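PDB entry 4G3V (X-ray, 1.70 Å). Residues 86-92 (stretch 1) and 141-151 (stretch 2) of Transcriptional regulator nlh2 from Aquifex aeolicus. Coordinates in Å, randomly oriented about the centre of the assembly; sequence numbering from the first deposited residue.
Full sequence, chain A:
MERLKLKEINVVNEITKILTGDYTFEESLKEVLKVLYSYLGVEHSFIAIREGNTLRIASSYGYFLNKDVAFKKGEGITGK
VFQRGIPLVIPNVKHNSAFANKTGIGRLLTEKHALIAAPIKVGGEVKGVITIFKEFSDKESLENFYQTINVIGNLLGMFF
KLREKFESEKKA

Stretch 1, residues 86-92: IPLVIPN
Stretch 2 141-151: SLENFYQTINV

A short segment, residues 86-92, extended from Ile-86 to Pro-91 before Asn-92 turns to a left-handed 49/50, lies against one side of a helix that runs through all of residues 141-151 and continues beyond them in both directions. The segment has strand geometry at 88-90, with phi/psi near -125/139, -126/106 and -117/102, and is flanked by Pro-87 (-74/159) and Pro-91 (-68/149). Helical residues keep phi between about -56 and -69 and psi between -23 and -43. The two stretches run in opposite senses: CA of Pro-91 is 7.9 Å from CA of Leu-142, CA of Val-89 is 6.9 Å from CA of Tyr-146, and CA of Pro-87 is 7.5 Å from CA of Asn-150. Two residues of extended chain thus match four helical residues, a little over one turn, and alternate residues of the segment meet successive turns. No hydrogen bond crosses the contact, which buries 289 Å² in total and rests on apolar packing.

Ser-141 (chi1 p) makes no contact; its O accepts the backbone bond from Phe-145 N at 3.2 Å. Leu-142 begins the contacting ridge. Its CA-to-CB bond points toward the segment, and with chi1 t and chi2 p the branched end meets two partners: CG lies 3.5 Å from CG1 of Val-89, and CD2 lies 3.9 Å from CG of Pro-91, whose ring is C-gamma exo. A buried leucine suits this place because its branched end can touch both neighbours without leaving a polar group unpaired. Glu-143 (m, t, chi3 23°) has its CA-to-CB bond sideways and stays exposed, while Asn-144 and Phe-145, both chi1 t, lie out of reach.

Four residues on, Tyr-146 N bonds to Leu-142 O at 3.0 Å; its CA-to-CB bond, like that of Leu-142, points toward the segment. Its chi1 of 146° falls between wells, and chi2 is 65°. The residue serves two neighbours: CB packs 3.6 Å from CG2 of Val-89, and the far end of the ring reaches Pro-87, with CE1 3.4 Å and OH 3.0 Å from CG of that proline. Both partners approach the ring obliquely. The OH approach is tight for an oxygen and a carbon, and is a close packing contact. Val-89, with chi1 t, turns one methyl to Leu-142 and the other to Tyr-146; a beta-branched residue suits both this bridging role and the extended backbone. Leu-88 (m, t) and Ile-90 (m, m) point their CA-to-CB bonds away, as strand alternation requires.

Gln-147 (t, t), Thr-148 (m) and Ile-149 (m, m) carry the helix through a turn without touching the segment. Asn-150 returns to the ridge, its N bonded to Tyr-146 O at 2.9 Å. With chi1 t and chi2 69°, it brings OD1 to 4.4 Å from CG of Pro-87, a marginal contact, while its ND2 is hydrogen-bonded elsewhere in the structure. Pro-87, C-gamma endo, presents a compact ring to both residues. Val-151 (t) lies out of reach.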

# COMPACT_ATOMS: atom_id res chain seq x y z
N ILE A 86 -15.41 -3.01 -4.71
CA ILE A 86 -14.64 -2.22 -5.66
C ILE A 86 -14.81 -0.74 -5.35
O ILE A 86 -15.87 -0.32 -4.88
CB ILE A 86 -15.03 -2.52 -7.12
CG1 ILE A 86 -16.47 -2.13 -7.40
CG2 ILE A 86 -14.83 -4.01 -7.41
CD1 ILE A 86 -16.96 -2.54 -8.84
N PRO A 87 -13.77 0.06 -5.59
CA PRO A 87 -13.85 1.46 -5.16
C PRO A 87 -14.76 2.31 -6.03
O PRO A 87 -15.04 1.96 -7.21
CB PRO A 87 -12.40 1.96 -5.26
CG PRO A 87 -11.68 1.01 -6.10
CD PRO A 87 -12.46 -0.29 -6.16
N LEU A 88 -15.20 3.43 -5.46
CA LEU A 88 -15.88 4.46 -6.23
C LEU A 88 -15.18 5.81 -6.05
O LEU A 88 -14.78 6.18 -4.94
CB LEU A 88 -17.35 4.57 -5.81
CG LEU A 88 -18.27 3.54 -6.49
CD1 LEU A 88 -19.64 3.53 -5.82
CD2 LEU A 88 -18.40 3.84 -7.98
N VAL A 89 -15.06 6.52 -7.16
CA VAL A 89 -14.44 7.84 -7.20
C VAL A 89 -15.45 8.78 -7.85
O VAL A 89 -15.69 8.69 -9.06
CB VAL A 89 -13.15 7.78 -8.05
CG1 VAL A 89 -12.48 9.15 -8.13
CG2 VAL A 89 -12.21 6.73 -7.48
N ILE A 90 -16.07 9.65 -7.05
CA ILE A 90 -17.20 10.45 -7.52
C ILE A 90 -16.89 11.93 -7.47
O ILE A 90 -16.94 12.53 -6.41
CB ILE A 90 -18.46 10.26 -6.64
CG1 ILE A 90 -18.79 8.78 -6.48
CG2 ILE A 90 -19.64 11.03 -7.24
CD1 ILE A 90 -19.18 8.08 -7.75
N PRO A 91 -16.59 12.52 -8.63
CA PRO A 91 -16.33 13.96 -8.72
C PRO A 91 -17.62 14.74 -8.45
O PRO A 91 -18.70 14.23 -8.73
CB PRO A 91 -15.89 14.16 -10.17
CG PRO A 91 -15.81 12.82 -10.79
CD PRO A 91 -16.61 11.89 -9.96
N ASN A 92 -17.50 15.93 -7.88
CA ASN A 92 -18.66 16.80 -7.70
C ASN A 92 -19.81 16.04 -7.05
O ASN A 92 -20.96 16.08 -7.54
CB ASN A 92 -19.08 17.36 -9.06
CG ASN A 92 -17.89 17.73 -9.93
OD1 ASN A 92 -17.72 17.22 -11.04
ND2 ASN A 92 -17.04 18.62 -9.41
N SER A 141 -6.07 14.70 -11.49
CA SER A 141 -5.48 14.61 -10.16
C SER A 141 -6.36 13.80 -9.19
O SER A 141 -5.88 13.28 -8.19
CB SER A 141 -5.25 16.01 -9.59
OG SER A 141 -6.47 16.75 -9.55
N LEU A 142 -7.65 13.71 -9.49
CA LEU A 142 -8.55 12.91 -8.68
C LEU A 142 -8.22 11.43 -8.87
O LEU A 142 -8.20 10.66 -7.90
CB LEU A 142 -10.00 13.20 -9.06
CG LEU A 142 -11.07 12.35 -8.40
CD1 LEU A 142 -10.93 12.36 -6.88
CD2 LEU A 142 -12.44 12.84 -8.80
N GLU A 143 -7.95 11.03 -10.11
CA GLU A 143 -7.64 9.64 -10.41
C GLU A 143 -6.34 9.20 -9.74
O GLU A 143 -6.24 8.08 -9.24
CB GLU A 143 -7.55 9.42 -11.93
CG GLU A 143 -8.90 9.49 -12.64
CD GLU A 143 -8.78 9.31 -14.15
OE1 GLU A 143 -7.78 8.72 -14.61
OE2 GLU A 143 -9.70 9.76 -14.88
N ASN A 144 -5.36 10.09 -9.70
CA ASN A 144 -4.10 9.77 -9.04
C ASN A 144 -4.30 9.60 -7.54
O ASN A 144 -3.75 8.68 -6.92
CB ASN A 144 -3.07 10.87 -9.30
CG ASN A 144 -1.76 10.62 -8.57
OD1 ASN A 144 -0.99 9.73 -8.93
ND2 ASN A 144 -1.49 11.43 -7.54
N PHE A 145 -5.10 10.48 -6.95
CA PHE A 145 -5.33 10.46 -5.52
C PHE A 145 -6.06 9.17 -5.13
O PHE A 145 -5.80 8.58 -4.07
CB PHE A 145 -6.17 11.67 -5.13
CG PHE A 145 -6.08 12.02 -3.68
CD1 PHE A 145 -5.04 12.79 -3.22
CD2 PHE A 145 -7.04 11.59 -2.80
CE1 PHE A 145 -4.96 13.13 -1.88
CE2 PHE A 145 -6.96 11.91 -1.46
CZ PHE A 145 -5.93 12.68 -1.00
N TYR A 146 -6.95 8.71 -6.00
CA TYR A 146 -7.69 7.50 -5.72
C TYR A 146 -6.76 6.32 -5.45
O TYR A 146 -7.04 5.51 -4.57
CB TYR A 146 -8.65 7.14 -6.87
CG TYR A 146 -8.77 5.65 -7.02
CD1 TYR A 146 -9.34 4.88 -6.01
CD2 TYR A 146 -8.27 5.00 -8.14
CE1 TYR A 146 -9.43 3.50 -6.12
CE2 TYR A 146 -8.35 3.63 -8.26
CZ TYR A 146 -8.93 2.88 -7.25
OH TYR A 146 -9.02 1.51 -7.37
N GLN A 147 -5.66 6.22 -6.19
CA GLN A 147 -4.76 5.08 -6.03
C GLN A 147 -4.25 5.03 -4.60
O GLN A 147 -4.17 3.96 -3.97
CB GLN A 147 -3.58 5.16 -7.02
CG GLN A 147 -2.71 3.88 -7.08
CD GLN A 147 -1.67 3.88 -8.21
OE1 GLN A 147 -1.47 4.89 -8.89
NE2 GLN A 147 -1.01 2.74 -8.42
N THR A 148 -3.92 6.19 -4.06
CA THR A 148 -3.39 6.27 -2.71
C THR A 148 -4.44 5.90 -1.65
O THR A 148 -4.14 5.20 -0.68
CB THR A 148 -2.81 7.64 -2.43
OG1 THR A 148 -1.63 7.81 -3.23
CG2 THR A 148 -2.44 7.79 -0.98
N ILE A 149 -5.68 6.34 -1.82
CA ILE A 149 -6.73 5.93 -0.89
C ILE A 149 -6.92 4.41 -0.97
O ILE A 149 -7.13 3.74 0.06
CB ILE A 149 -8.04 6.70 -1.14
CG1 ILE A 149 -7.80 8.20 -0.97
CG2 ILE A 149 -9.15 6.21 -0.19
CD1 ILE A 149 -7.31 8.59 0.40
N ASN A 150 -6.85 3.85 -2.17
CA ASN A 150 -6.95 2.40 -2.28
C ASN A 150 -5.84 1.69 -1.51
O ASN A 150 -6.07 0.68 -0.85
CB ASN A 150 -6.94 1.94 -3.73
CG ASN A 150 -7.16 0.43 -3.84
OD1 ASN A 150 -8.26 -0.06 -3.56
ND2 ASN A 150 -6.12 -0.31 -4.21
N VAL A 151 -4.62 2.23 -1.59
CA VAL A 151 -3.50 1.68 -0.85
C VAL A 151 -3.80 1.72 0.65
O VAL A 151 -3.56 0.75 1.36
CB VAL A 151 -2.20 2.44 -1.12
CG1 VAL A 151 -1.14 2.09 -0.08
CG2 VAL A 151 -1.69 2.13 -2.53